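Local coordinates for LP15968p (Drosophila melanogaster, PDB 3MN8), which releases C-terminal arginine or lysine from peptides and proteins as a zinc metallocarboxypeptidase, processing growth factors, peptide hormones and neuropeptides, at residues Asp257-Met262 / Gln322-Ser327; Lys249-Thr254 / Leu332-Ile337; Gly219-Ser224 / Gly265-Asp270. One frame throughout, in Å; residues are numbered along the deposited sequence.

In the fold
The three contacts tie together parts of the first carboxypeptidase-like domain, in its active 1B form. Contacts 1 and 2 share helix 317-333 and lie about 14 Å apart, centre to centre; contact 1 is nested inside the loop closed by contact 2, which lies away from the annotated sites. The chain following helix 245-257 carries on from contact 1 to contact 3, their centres about 13 Å apart, where N267 ND2 meets I261 O and the methyl of M262 packs on V221. Contact 3 is the one beside the active site: residue G219 is about 7 Å from the zinc ion and 6 Å from the bound (2-guanidinoethylmercapto)succinic acid, whereas the side chain of N324 in contact 1 is about 13 Å from that ligand.

Contact 1 (Asp257-Met262 / Gln322-Ser327); sequences DNHPIM and QRNKAS
H259 has its CG anti to the backbone N (chi1 -169°), which turns the imidazole toward helix 317-333, where R323 CB meets it. That carbon lies over one face of the ring, 4.2 Å from the H259 centroid and 23° off the normal, a CH-pi contact displaced toward the rim. The methyl of M262 covers the opposite face, also off centre. In the ring plane H259 ND1 accepts the backbone N-H of I261 at 3.2 Å, a bond inside the loop that probably helps to fix the rotation of the imidazole. N324 reaches the edge at another atom: its OD1 is 3.4 Å from H259 CD2, with amide and ring planes 81° apart.

The place is a turn of chain leaving helix 245-257 and lying on helix 317-333 of the zinc carboxypeptidase fold; the N324 side chain is about 9 Å from that of E305, the predicted proton donor or acceptor. Several polar ends are held by helix 245-257: N324 OD1 is hydrogen-bonded to Y255 OH, N258 ND2 to T254 O, and S327 OG to Y255 O, while N324 ND2 bonds E320 O on its own helix. The same S327 OG stands 3.0 Å from N258 O and 3.4 Å from N258 CB, while P260 CD rests 4.0 Å from R323 O.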
ATOM      1  N   ASP A 257       7.318   8.219 -12.319  1.00 51.02           N
ATOM      2  CA  ASP A 257       7.062   8.962 -13.554  1.00 43.05           C
ATOM      3  C   ASP A 257       6.301  10.254 -13.240  1.00 45.36           C
ATOM      4  O   ASP A 257       6.547  11.293 -13.850  1.00 49.97           O
ATOM      5  CB  ASP A 257       6.281   8.108 -14.575  1.00 37.05           C
ATOM      6  CG  ASP A 257       7.149   7.047 -15.259  1.00 59.57           C
ATOM      7  OD1 ASP A 257       8.320   6.895 -14.865  1.00 67.86           O
ATOM      8  OD2 ASP A 257       6.665   6.359 -16.194  1.00 66.14           O
ATOM      9  N   ASN A 258       5.384  10.178 -12.278  1.00 44.01           N
ATOM     10  CA  ASN A 258       4.572  11.326 -11.885  1.00 43.93           C
ATOM     11  C   ASN A 258       5.199  12.219 -10.812  1.00 48.11           C
ATOM     12  O   ASN A 258       4.556  13.140 -10.313  1.00 50.27           O
ATOM     13  CB  ASN A 258       3.189  10.861 -11.433  1.00 36.57           C
ATOM     14  CG  ASN A 258       2.281  10.543 -12.603  1.00 49.17           C
ATOM     15  OD1 ASN A 258       1.723  11.445 -13.235  1.00 50.69           O
ATOM     16  ND2 ASN A 258       2.134   9.255 -12.908  1.00 44.73           N
ATOM     17  N   HIS A 259       6.451  11.942 -10.460  1.00 56.21           N
ATOM     18  CA  HIS A 259       7.139  12.679  -9.409  1.00 52.98           C
ATOM     19  C   HIS A 259       8.315  13.407 -10.033  1.00 51.25           C
ATOM     20  O   HIS A 259       9.304  12.786 -10.409  1.00 60.06           O
ATOM     21  CB  HIS A 259       7.614  11.724  -8.303  1.00 52.03           C
ATOM     22  CG  HIS A 259       8.099  12.420  -7.063  1.00 55.92           C
ATOM     23  ND1 HIS A 259       9.159  13.303  -7.069  1.00 53.46           N
ATOM     24  CD2 HIS A 259       7.677  12.350  -5.777  1.00 52.82           C
ATOM     25  CE1 HIS A 259       9.365  13.749  -5.842  1.00 46.18           C
ATOM     26  NE2 HIS A 259       8.478  13.190  -5.038  1.00 46.15           N
ATOM     27  N   PRO A 260       8.210  14.732 -10.149  1.00 59.21           N
ATOM     28  CA  PRO A 260       9.154  15.572 -10.904  1.00 58.57           C
ATOM     29  C   PRO A 260      10.620  15.369 -10.525  1.00 52.24           C
ATOM     30  O   PRO A 260      11.493  15.685 -11.325  1.00 56.77           O
ATOM     31  CB  PRO A 260       8.732  16.994 -10.528  1.00 53.34           C
ATOM     32  CG  PRO A 260       7.304  16.876 -10.135  1.00 59.28           C
ATOM     33  CD  PRO A 260       7.165  15.527  -9.483  1.00 51.85           C
ATOM     34  N   ILE A 261      10.885  14.872  -9.322  1.00 54.69           N
ATOM     35  CA  ILE A 261      12.258  14.758  -8.820  1.00 61.17           C
ATOM     36  C   ILE A 261      12.746  13.310  -8.768  1.00 49.52           C
ATOM     37  O   ILE A 261      13.892  13.006  -9.137  1.00 47.56           O
ATOM     38  CB  ILE A 261      12.396  15.404  -7.416  1.00 62.11           C
ATOM     39  CG1 ILE A 261      12.299  16.932  -7.522  1.00 50.65           C
ATOM     40  CG2 ILE A 261      13.706  14.975  -6.737  1.00 54.93           C
ATOM     41  CD1 ILE A 261      12.226  17.625  -6.181  1.00 55.57           C
ATOM     42  N   MET A 262      11.862  12.433  -8.300  1.00 44.72           N
ATOM     43  CA  MET A 262      12.090  10.988  -8.295  1.00 46.14           C
ATOM     44  C   MET A 262      12.331  10.451  -9.709  1.00 46.00           C
ATOM     45  O   MET A 262      13.207   9.623  -9.919  1.00 55.86           O
ATOM     46  CB  MET A 262      10.891  10.277  -7.652  1.00 39.27           C
ATOM     47  CG  MET A 262      11.074   8.784  -7.420  1.00 29.59           C
ATOM     48  SD  MET A 262       9.657   8.130  -6.510  1.00 54.48           S
ATOM     49  CE  MET A 262       9.778   9.093  -5.010  1.00 30.69           C
ATOM     50  N   GLN A 322       2.709  18.966  -3.243  1.00 51.25           N
ATOM     51  CA  GLN A 322       2.487  19.224  -4.663  1.00 55.59           C
ATOM     52  C   GLN A 322       3.195  18.221  -5.572  1.00 56.07           C
ATOM     53  O   GLN A 322       2.695  17.900  -6.652  1.00 56.47           O
ATOM     54  CB  GLN A 322       2.892  20.646  -5.036  1.00 52.72           C
ATOM     55  CG  GLN A 322       1.778  21.421  -5.700  1.00 61.74           C
ATOM     56  CD  GLN A 322       0.639  21.722  -4.747  1.00 69.10           C
ATOM     57  OE1 GLN A 322      -0.536  21.588  -5.098  1.00 72.17           O
ATOM     58  NE2 GLN A 322       0.983  22.127  -3.527  1.00 63.75           N
ATOM     59  N   ARG A 323       4.351  17.728  -5.134  1.00 44.57           N
ATOM     60  CA  ARG A 323       5.093  16.722  -5.903  1.00 43.55           C
ATOM     61  C   ARG A 323       4.437  15.342  -5.873  1.00 49.12           C
ATOM     62  O   ARG A 323       4.255  14.695  -6.911  1.00 49.94           O
ATOM     63  CB  ARG A 323       6.524  16.613  -5.376  1.00 36.72           C
ATOM     64  CG  ARG A 323       7.203  17.954  -5.262  1.00 51.62           C
ATOM     65  CD  ARG A 323       8.531  17.843  -4.551  1.00 55.13           C
ATOM     66  NE  ARG A 323       9.377  19.012  -4.775  1.00 55.20           N
ATOM     67  CZ  ARG A 323      10.501  19.237  -4.110  1.00 76.90           C
ATOM     68  NH1 ARG A 323      10.896  18.368  -3.184  1.00 71.74           N
ATOM     69  NH2 ARG A 323      11.227  20.321  -4.364  1.00 94.28           N
ATOM     70  N   ASN A 324       4.083  14.891  -4.675  1.00 38.11           N
ATOM     71  CA  ASN A 324       3.597  13.538  -4.502  1.00 31.58           C
ATOM     72  C   ASN A 324       2.121  13.414  -4.825  1.00 42.06           C
ATOM     73  O   ASN A 324       1.611  12.310  -5.035  1.00 47.42           O
ATOM     74  CB  ASN A 324       3.868  13.069  -3.081  1.00 40.89           C
ATOM     75  CG  ASN A 324       5.349  12.964  -2.776  1.00 49.54           C
ATOM     76  OD1 ASN A 324       5.925  11.878  -2.844  1.00 53.56           O
ATOM     77  ND2 ASN A 324       5.977  14.095  -2.440  1.00 50.25           N
ATOM     78  N   LYS A 325       1.437  14.552  -4.869  1.00 38.50           N
ATOM     79  CA  LYS A 325      -0.005  14.598  -5.127  1.00 42.38           C
ATOM     80  C   LYS A 325      -0.457  13.687  -6.278  1.00 38.71           C
ATOM     81  O   LYS A 325      -1.286  12.802  -6.077  1.00 42.39           O
ATOM     82  CB  LYS A 325      -0.425  16.043  -5.407  1.00 42.59           C
ATOM     83  CG  LYS A 325      -1.916  16.322  -5.368  1.00 29.57           C
ATOM     84  CD  LYS A 325      -2.123  17.741  -5.830  1.00 43.14           C
ATOM     85  CE  LYS A 325      -3.561  18.167  -5.747  1.00 56.27           C
ATOM     86  NZ  LYS A 325      -3.665  19.611  -6.088  1.00 62.19           N
ATOM     87  N   ALA A 326       0.092  13.925  -7.471  1.00 39.43           N
ATOM     88  CA  ALA A 326      -0.237  13.158  -8.673  1.00 45.36           C
ATOM     89  C   ALA A 326       0.180  11.681  -8.591  1.00 54.98           C
ATOM     90  O   ALA A 326      -0.560  10.783  -9.023  1.00 47.15           O
ATOM     91  CB  ALA A 326       0.390  13.813  -9.896  1.00 38.93           C
ATOM     92  N   SER A 327       1.369  11.435  -8.045  1.00 52.51           N
ATOM     93  CA  SER A 327       1.887  10.074  -7.890  1.00 37.72           C
ATOM     94  C   SER A 327       1.064   9.222  -6.911  1.00 25.15           C
ATOM     95  O   SER A 327       0.986   8.009  -7.051  1.00 35.04           O
ATOM     96  CB  SER A 327       3.349  10.128  -7.437  1.00 33.50           C
ATOM     97  OG  SER A 327       4.082  11.092  -8.188  1.00 39.77           O
TER

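Contact 2 (Lys249-Thr254 / Leu332-Ile337); sequences KQLAHT and LRQAHI
Q250 and Q334 meet with their side chains at about a right angle and their amide planes turned 50° apart, where helix 245-257 lies beside the end region of helix 317-333 on the mixed eight-stranded sheet of the M14 carboxypeptidase fold. Q250 runs extended beyond CG, whereas Q334 is bent at chi2 (-71°). Q250 NE2 donates to Q334 OE1 at 3.2 Å; the donor lies in the Q334 carbonyl plane on a lone pair, although the acceptor is tilted 22° from the amide plane of Q250.

Below its amide, the bent Q334 side chain is flanked by two residues of the facing helix. L251 CD2 touches Q334 CB at 3.4 Å, and both residues also pack on L212 of the central sheet. T254 crosses Q334 obliquely, its OG1 being 3.4 Å from Q334 CD, and its CG2 lies 3.8 Å from Q334 CG. An alanine at Q334 would keep the CB contact with L251 but would probably leave Q250 NE2 without this acceptor and open a gap beside T254.

Q250 NE2 also approaches I337 CD1 at 4.1 Å, and the Q250 side chain touches T379 and P380 of the transthyretin-like domain, consistent with this contact lying near the junction of the two domains. T254 OG1 donates at 2.6 Å to Q250 O, which the backbone N-H of T254 reaches from the opposite face of the carbonyl plane.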
ATOM      1  N   LYS A 249       7.016  -3.238 -11.643  1.00 36.59           N
ATOM      2  CA  LYS A 249       7.733  -2.177 -12.347  1.00 28.14           C
ATOM      3  C   LYS A 249       6.780  -1.088 -12.848  1.00 36.84           C
ATOM      4  O   LYS A 249       7.133   0.094 -12.856  1.00 38.36           O
ATOM      5  CB  LYS A 249       8.558  -2.756 -13.498  1.00 27.03           C
ATOM      6  CG  LYS A 249      10.028  -2.927 -13.150  1.00 31.30           C
ATOM      7  CD  LYS A 249      10.793  -3.815 -14.126  1.00 31.29           C
ATOM      8  CE  LYS A 249      12.210  -4.042 -13.601  1.00 31.11           C
ATOM      9  NZ  LYS A 249      12.829  -5.278 -14.152  1.00 49.13           N
ATOM     10  N   GLN A 250       5.571  -1.487 -13.249  1.00 38.29           N
ATOM     11  CA  GLN A 250       4.553  -0.531 -13.691  1.00 39.70           C
ATOM     12  C   GLN A 250       4.068   0.334 -12.522  1.00 35.85           C
ATOM     13  O   GLN A 250       3.908   1.545 -12.649  1.00 36.00           O
ATOM     14  CB  GLN A 250       3.373  -1.246 -14.374  1.00 32.03           C
ATOM     15  CG  GLN A 250       2.316  -0.274 -14.904  1.00 40.57           C
ATOM     16  CD  GLN A 250       1.354  -0.899 -15.908  1.00 47.96           C
ATOM     17  OE1 GLN A 250       1.747  -1.694 -16.762  1.00 62.94           O
ATOM     18  NE2 GLN A 250       0.090  -0.513 -15.822  1.00 41.77           N
ATOM     19  N   LEU A 251       3.852  -0.299 -11.379  1.00 29.08           N
ATOM     20  CA  LEU A 251       3.473   0.423 -10.176  1.00 30.20           C
ATOM     21  C   LEU A 251       4.531   1.433  -9.783  1.00 29.51           C
ATOM     22  O   LEU A 251       4.248   2.621  -9.636  1.00 42.89           O
ATOM     23  CB  LEU A 251       3.235  -0.554  -9.031  1.00 40.57           C
ATOM     24  CG  LEU A 251       2.054  -1.486  -9.289  1.00 43.76           C
ATOM     25  CD1 LEU A 251       1.932  -2.541  -8.201  1.00 42.98           C
ATOM     26  CD2 LEU A 251       0.761  -0.686  -9.461  1.00 25.19           C
ATOM     27  N   ALA A 252       5.754   0.953  -9.607  1.00 36.15           N
ATOM     28  CA  ALA A 252       6.872   1.823  -9.253  1.00 42.82           C
ATOM     29  C   ALA A 252       7.029   2.984 -10.230  1.00 44.18           C
ATOM     30  O   ALA A 252       7.340   4.110  -9.822  1.00 48.63           O
ATOM     31  CB  ALA A 252       8.169   1.013  -9.174  1.00 37.44           C
ATOM     32  N   HIS A 253       6.827   2.707 -11.518  1.00 33.72           N
ATOM     33  CA  HIS A 253       6.995   3.733 -12.543  1.00 35.14           C
ATOM     34  C   HIS A 253       5.855   4.721 -12.505  1.00 42.38           C
ATOM     35  O   HIS A 253       6.061   5.914 -12.732  1.00 44.62           O
ATOM     36  CB  HIS A 253       7.102   3.128 -13.937  1.00 33.10           C
ATOM     37  CG  HIS A 253       8.515   2.901 -14.389  1.00 46.40           C
ATOM     38  ND1 HIS A 253       8.984   1.666 -14.788  1.00 42.48           N
ATOM     39  CD2 HIS A 253       9.562   3.754 -14.503  1.00 49.70           C
ATOM     40  CE1 HIS A 253      10.258   1.765 -15.124  1.00 38.03           C
ATOM     41  NE2 HIS A 253      10.632   3.023 -14.963  1.00 56.12           N
ATOM     42  N   THR A 254       4.657   4.225 -12.209  1.00 28.97           N
ATOM     43  CA  THR A 254       3.499   5.101 -12.052  1.00 31.81           C
ATOM     44  C   THR A 254       3.782   6.221 -11.054  1.00 36.78           C
ATOM     45  O   THR A 254       3.448   7.377 -11.294  1.00 41.32           O
ATOM     46  CB  THR A 254       2.270   4.345 -11.551  1.00 28.16           C
ATOM     47  OG1 THR A 254       1.969   3.269 -12.445  1.00 33.60           O
ATOM     48  CG2 THR A 254       1.091   5.286 -11.474  1.00 24.32           C
ATOM     49  N   LEU A 332      -2.867   4.942  -6.814  1.00 22.23           N
ATOM     50  CA  LEU A 332      -4.115   4.386  -6.316  1.00 35.95           C
ATOM     51  C   LEU A 332      -4.922   3.833  -7.468  1.00 30.99           C
ATOM     52  O   LEU A 332      -5.444   2.730  -7.378  1.00 35.41           O
ATOM     53  CB  LEU A 332      -4.919   5.423  -5.526  1.00 44.24           C
ATOM     54  CG  LEU A 332      -4.307   5.725  -4.147  1.00 39.91           C
ATOM     55  CD1 LEU A 332      -4.953   6.919  -3.472  1.00 33.42           C
ATOM     56  CD2 LEU A 332      -4.369   4.506  -3.248  1.00 25.49           C
ATOM     57  N   ARG A 333      -4.994   4.580  -8.566  1.00 36.89           N
ATOM     58  CA  ARG A 333      -5.782   4.148  -9.733  1.00 28.07           C
ATOM     59  C   ARG A 333      -5.222   2.901 -10.412  1.00 28.72           C
ATOM     60  O   ARG A 333      -5.888   2.287 -11.245  1.00 51.97           O
ATOM     61  CB  ARG A 333      -5.959   5.288 -10.736  1.00 24.80           C
ATOM     62  CG  ARG A 333      -6.448   6.567 -10.073  1.00 44.83           C
ATOM     63  CD  ARG A 333      -7.166   7.513 -11.023  1.00 61.63           C
ATOM     64  NE  ARG A 333      -8.542   7.110 -11.255  1.00 63.78           N
ATOM     65  CZ  ARG A 333      -9.640   7.820 -10.993  1.00 66.76           C
ATOM     66  NH1 ARG A 333     -10.808   7.277 -11.282  1.00 61.27           N
ATOM     67  NH2 ARG A 333      -9.601   9.042 -10.467  1.00 63.78           N
ATOM     68  N   GLN A 334      -4.005   2.518 -10.038  1.00 29.04           N
ATOM     69  CA  GLN A 334      -3.406   1.276 -10.515  1.00 20.96           C
ATOM     70  C   GLN A 334      -4.066   0.049  -9.862  1.00 36.96           C
ATOM     71  O   GLN A 334      -3.937  -1.075 -10.348  1.00 48.18           O
ATOM     72  CB  GLN A 334      -1.901   1.280 -10.255  1.00 37.65           C
ATOM     73  CG  GLN A 334      -1.086   2.163 -11.200  1.00 33.08           C
ATOM     74  CD  GLN A 334      -1.017   1.586 -12.610  1.00 39.83           C
ATOM     75  OE1 GLN A 334      -0.421   0.534 -12.839  1.00 47.24           O
ATOM     76  NE2 GLN A 334      -1.630   2.276 -13.557  1.00 33.78           N
ATOM     77  N   ALA A 335      -4.791   0.257  -8.771  1.00 23.88           N
ATOM     78  CA  ALA A 335      -5.555  -0.830  -8.190  1.00 29.83           C
ATOM     79  C   ALA A 335      -6.730  -1.195  -9.096  1.00 35.53           C
ATOM     80  O   ALA A 335      -7.587  -2.003  -8.733  1.00 36.47           O
ATOM     81  CB  ALA A 335      -6.047  -0.462  -6.802  1.00 21.99           C
ATOM     82  N   HIS A 336      -6.780  -0.606 -10.279  1.00 29.33           N
ATOM     83  CA  HIS A 336      -7.902  -0.889 -11.160  1.00 36.39           C
ATOM     84  C   HIS A 336      -7.516  -1.590 -12.433  1.00 37.70           C
ATOM     85  O   HIS A 336      -8.385  -1.991 -13.208  1.00 20.18           O
ATOM     86  CB  HIS A 336      -8.676   0.377 -11.448  1.00 33.52           C
ATOM     87  CG  HIS A 336      -9.297   0.968 -10.224  1.00 47.52           C
ATOM     88  ND1 HIS A 336     -10.407   0.419  -9.618  1.00 49.49           N
ATOM     89  CD2 HIS A 336      -8.948   2.041  -9.477  1.00 39.36           C
ATOM     90  CE1 HIS A 336     -10.728   1.145  -8.560  1.00 42.48           C
ATOM     91  NE2 HIS A 336      -9.859   2.133  -8.452  1.00 41.13           N
ATOM     92  N   ILE A 337      -6.212  -1.763 -12.628  1.00 35.39           N
ATOM     93  CA  ILE A 337      -5.725  -2.472 -13.800  1.00 31.97           C
ATOM     94  C   ILE A 337      -6.035  -3.948 -13.723  1.00 27.77           C
ATOM     95  O   ILE A 337      -6.413  -4.476 -12.668  1.00 39.67           O
ATOM     96  CB  ILE A 337      -4.214  -2.286 -14.012  1.00 41.60           C
ATOM     97  CG1 ILE A 337      -3.432  -2.932 -12.869  1.00 42.07           C
ATOM     98  CG2 ILE A 337      -3.873  -0.800 -14.172  1.00 36.72           C
ATOM     99  CD1 ILE A 337      -1.947  -2.668 -12.946  1.00 38.94           C
TER

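Contact 3 (Gly219-Ser224 / Gly265-Asp270); sequences GAVVAS and GNNCND
V221, C268 and N267 bury more surface here than any other residue of the two segments. V221 has CG1 anti to its backbone N (chi1 -163°), which puts CG2 anti to the carbonyl carbon; that methyl meets C268 SG at 3.5 Å. The sulfur is not a free thiol: it forms a disulfide with C308, which the V221 side chain also touches. C268 SG also comes to 3.4 Å from A220 CA.

N267 crosses V221 at about a right angle, CB lying 3.8 Å from V221 CG2. Its amide then turns to the backbone: N267 ND2 donates a weak bond to V221 O, long at 3.5 Å although fairly straight at 160°. The same nitrogen is hydrogen-bonded to I261 O, so one amide ties the loop both to itself and to the chain entering strand 222-225. Next to this, the backbone N-H of D270 donates to N267 O, folding the loop into a turn, and D270 OD2 comes to 3.2 Å from A220 CB.

The segment 219-224 runs beside the catalytic centre of the zinc carboxypeptidase domain. G219 bonds through its backbone to S307 and V222 to E305, the predicted proton donor or acceptor, whose side chain is about 4 Å from that of A220. Between the two segments themselves a single weak hydrogen bond is joined by van der Waals contact, part of it apolar (V221 and A220 on the C268 sulfur), which suggests that the loop is held against 219-224 largely by packing and by the C268-C308 disulfide, with little directional polar bonding between the two segments.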
ATOM      1  N   GLY A 219      14.954   9.117   3.425  1.00 36.51           N
ATOM      2  CA  GLY A 219      16.370   8.824   3.404  1.00 36.67           C
ATOM      3  C   GLY A 219      16.836   8.896   1.974  1.00 53.73           C
ATOM      4  O   GLY A 219      18.007   9.158   1.683  1.00 61.87           O
ATOM      5  N   ALA A 220      15.897   8.679   1.065  1.00 41.67           N
ATOM      6  CA  ALA A 220      16.224   8.731  -0.345  1.00 47.76           C
ATOM      7  C   ALA A 220      14.956   9.023  -1.115  1.00 42.62           C
ATOM      8  O   ALA A 220      13.894   9.160  -0.520  1.00 41.77           O
ATOM      9  CB  ALA A 220      16.859   7.414  -0.798  1.00 48.05           C
ATOM     10  N   VAL A 221      15.078   9.126  -2.436  1.00 45.81           N
ATOM     11  CA  VAL A 221      13.949   9.435  -3.302  1.00 42.40           C
ATOM     12  C   VAL A 221      13.850   8.400  -4.418  1.00 48.03           C
ATOM     13  O   VAL A 221      14.542   8.509  -5.435  1.00 51.13           O
ATOM     14  CB  VAL A 221      14.096  10.825  -3.933  1.00 37.22           C
ATOM     15  CG1 VAL A 221      12.752  11.287  -4.471  1.00 38.12           C
ATOM     16  CG2 VAL A 221      14.638  11.826  -2.913  1.00 38.65           C
ATOM     17  N   VAL A 222      12.989   7.400  -4.234  1.00 45.46           N
ATOM     18  CA  VAL A 222      12.938   6.267  -5.160  1.00 49.34           C
ATOM     19  C   VAL A 222      11.739   5.353  -4.898  1.00 45.25           C
ATOM     20  O   VAL A 222      11.237   5.264  -3.774  1.00 48.10           O
ATOM     21  CB  VAL A 222      14.240   5.411  -5.064  1.00 51.47           C
ATOM     22  CG1 VAL A 222      14.305   4.693  -3.708  1.00 47.02           C
ATOM     23  CG2 VAL A 222      14.363   4.404  -6.234  1.00 44.97           C
ATOM     24  N   ALA A 223      11.304   4.666  -5.948  1.00 33.54           N
ATOM     25  CA  ALA A 223      10.203   3.728  -5.864  1.00 37.46           C
ATOM     26  C   ALA A 223      10.750   2.292  -5.898  1.00 46.20           C
ATOM     27  O   ALA A 223      11.271   1.831  -6.931  1.00 28.00           O
ATOM     28  CB  ALA A 223       9.233   3.976  -7.010  1.00 33.33           C
ATOM     29  N   SER A 224      10.628   1.608  -4.756  1.00 39.73           N
ATOM     30  CA  SER A 224      11.217   0.287  -4.536  1.00 22.52           C
ATOM     31  C   SER A 224      10.148  -0.789  -4.428  1.00 29.27           C
ATOM     32  O   SER A 224       9.102  -0.578  -3.820  1.00 36.36           O
ATOM     33  CB  SER A 224      12.051   0.295  -3.248  1.00 37.89           C
ATOM     34  OG  SER A 224      12.700  -0.950  -3.014  1.00 55.16           O
ATOM     35  N   GLY A 265      16.405  10.197 -10.902  1.00 58.63           N
ATOM     36  CA  GLY A 265      17.141   8.987 -10.603  1.00 50.71           C
ATOM     37  C   GLY A 265      18.494   9.213  -9.985  1.00 55.18           C
ATOM     38  O   GLY A 265      19.217   8.249  -9.722  1.00 56.99           O
ATOM     39  N   ASN A 266      18.831  10.479  -9.742  1.00 56.27           N
ATOM     40  CA  ASN A 266      20.154  10.838  -9.232  1.00 56.83           C
ATOM     41  C   ASN A 266      20.111  11.636  -7.934  1.00 59.40           C
ATOM     42  O   ASN A 266      20.947  12.517  -7.703  1.00 65.62           O
ATOM     43  CB  ASN A 266      20.933  11.612 -10.292  1.00 62.67           C
ATOM     44  CG  ASN A 266      20.120  12.728 -10.913  1.00 75.27           C
ATOM     45  OD1 ASN A 266      18.967  12.960 -10.537  1.00 76.20           O
ATOM     46  ND2 ASN A 266      20.717  13.424 -11.875  1.00 75.69           N
ATOM     47  N   ASN A 267      19.145  11.311  -7.084  1.00 47.60           N
ATOM     48  CA  ASN A 267      18.904  12.062  -5.859  1.00 48.38           C
ATOM     49  C   ASN A 267      19.700  11.504  -4.684  1.00 48.97           C
ATOM     50  O   ASN A 267      20.092  10.337  -4.704  1.00 49.16           O
ATOM     51  CB  ASN A 267      17.407  12.053  -5.538  1.00 55.00           C
ATOM     52  CG  ASN A 267      16.542  12.296  -6.775  1.00 59.20           C
ATOM     53  OD1 ASN A 267      16.718  13.282  -7.492  1.00 58.66           O
ATOM     54  ND2 ASN A 267      15.605  11.392  -7.027  1.00 52.46           N
ATOM     55  N   CYS A 268      19.943  12.351  -3.683  1.00 56.47           N
ATOM     56  CA  CYS A 268      20.655  11.978  -2.448  1.00 59.72           C
ATOM     57  C   CYS A 268      21.911  11.138  -2.672  1.00 65.14           C
ATOM     58  O   CYS A 268      22.185  10.211  -1.899  1.00 62.87           O
ATOM     59  CB  CYS A 268      19.728  11.248  -1.457  1.00 47.37           C
ATOM     60  SG  CYS A 268      17.971  11.219  -1.885  1.00 67.16           S
ATOM     61  N   ASN A 269      22.665  11.458  -3.720  1.00 67.77           N
ATOM     62  CA  ASN A 269      23.862  10.690  -4.083  1.00 75.07           C
ATOM     63  C   ASN A 269      23.544   9.292  -4.637  1.00 72.90           C
ATOM     64  O   ASN A 269      24.457   8.508  -4.937  1.00 67.96           O
ATOM     65  CB  ASN A 269      24.849  10.588  -2.904  1.00 77.00           C
ATOM     66  CG  ASN A 269      25.537  11.917  -2.588  1.00 81.57           C
ATOM     67  OD1 ASN A 269      26.018  12.125  -1.472  1.00 80.48           O
ATOM     68  ND2 ASN A 269      25.592  12.815  -3.570  1.00 83.54           N
ATOM     69  N   ASP A 270      22.255   8.988  -4.782  1.00 67.85           N
ATOM     70  CA  ASP A 270      21.820   7.686  -5.292  1.00 63.55           C
ATOM     71  C   ASP A 270      21.664   7.721  -6.801  1.00 71.37           C
ATOM     72  O   ASP A 270      21.396   8.780  -7.374  1.00 72.62           O
ATOM     73  CB  ASP A 270      20.490   7.276  -4.668  1.00 53.29           C
ATOM     74  CG  ASP A 270      20.568   7.143  -3.160  1.00 59.02           C
ATOM     75  OD1 ASP A 270      21.631   6.732  -2.649  1.00 66.22           O
ATOM     76  OD2 ASP A 270      19.561   7.445  -2.487  1.00 58.25           O
TER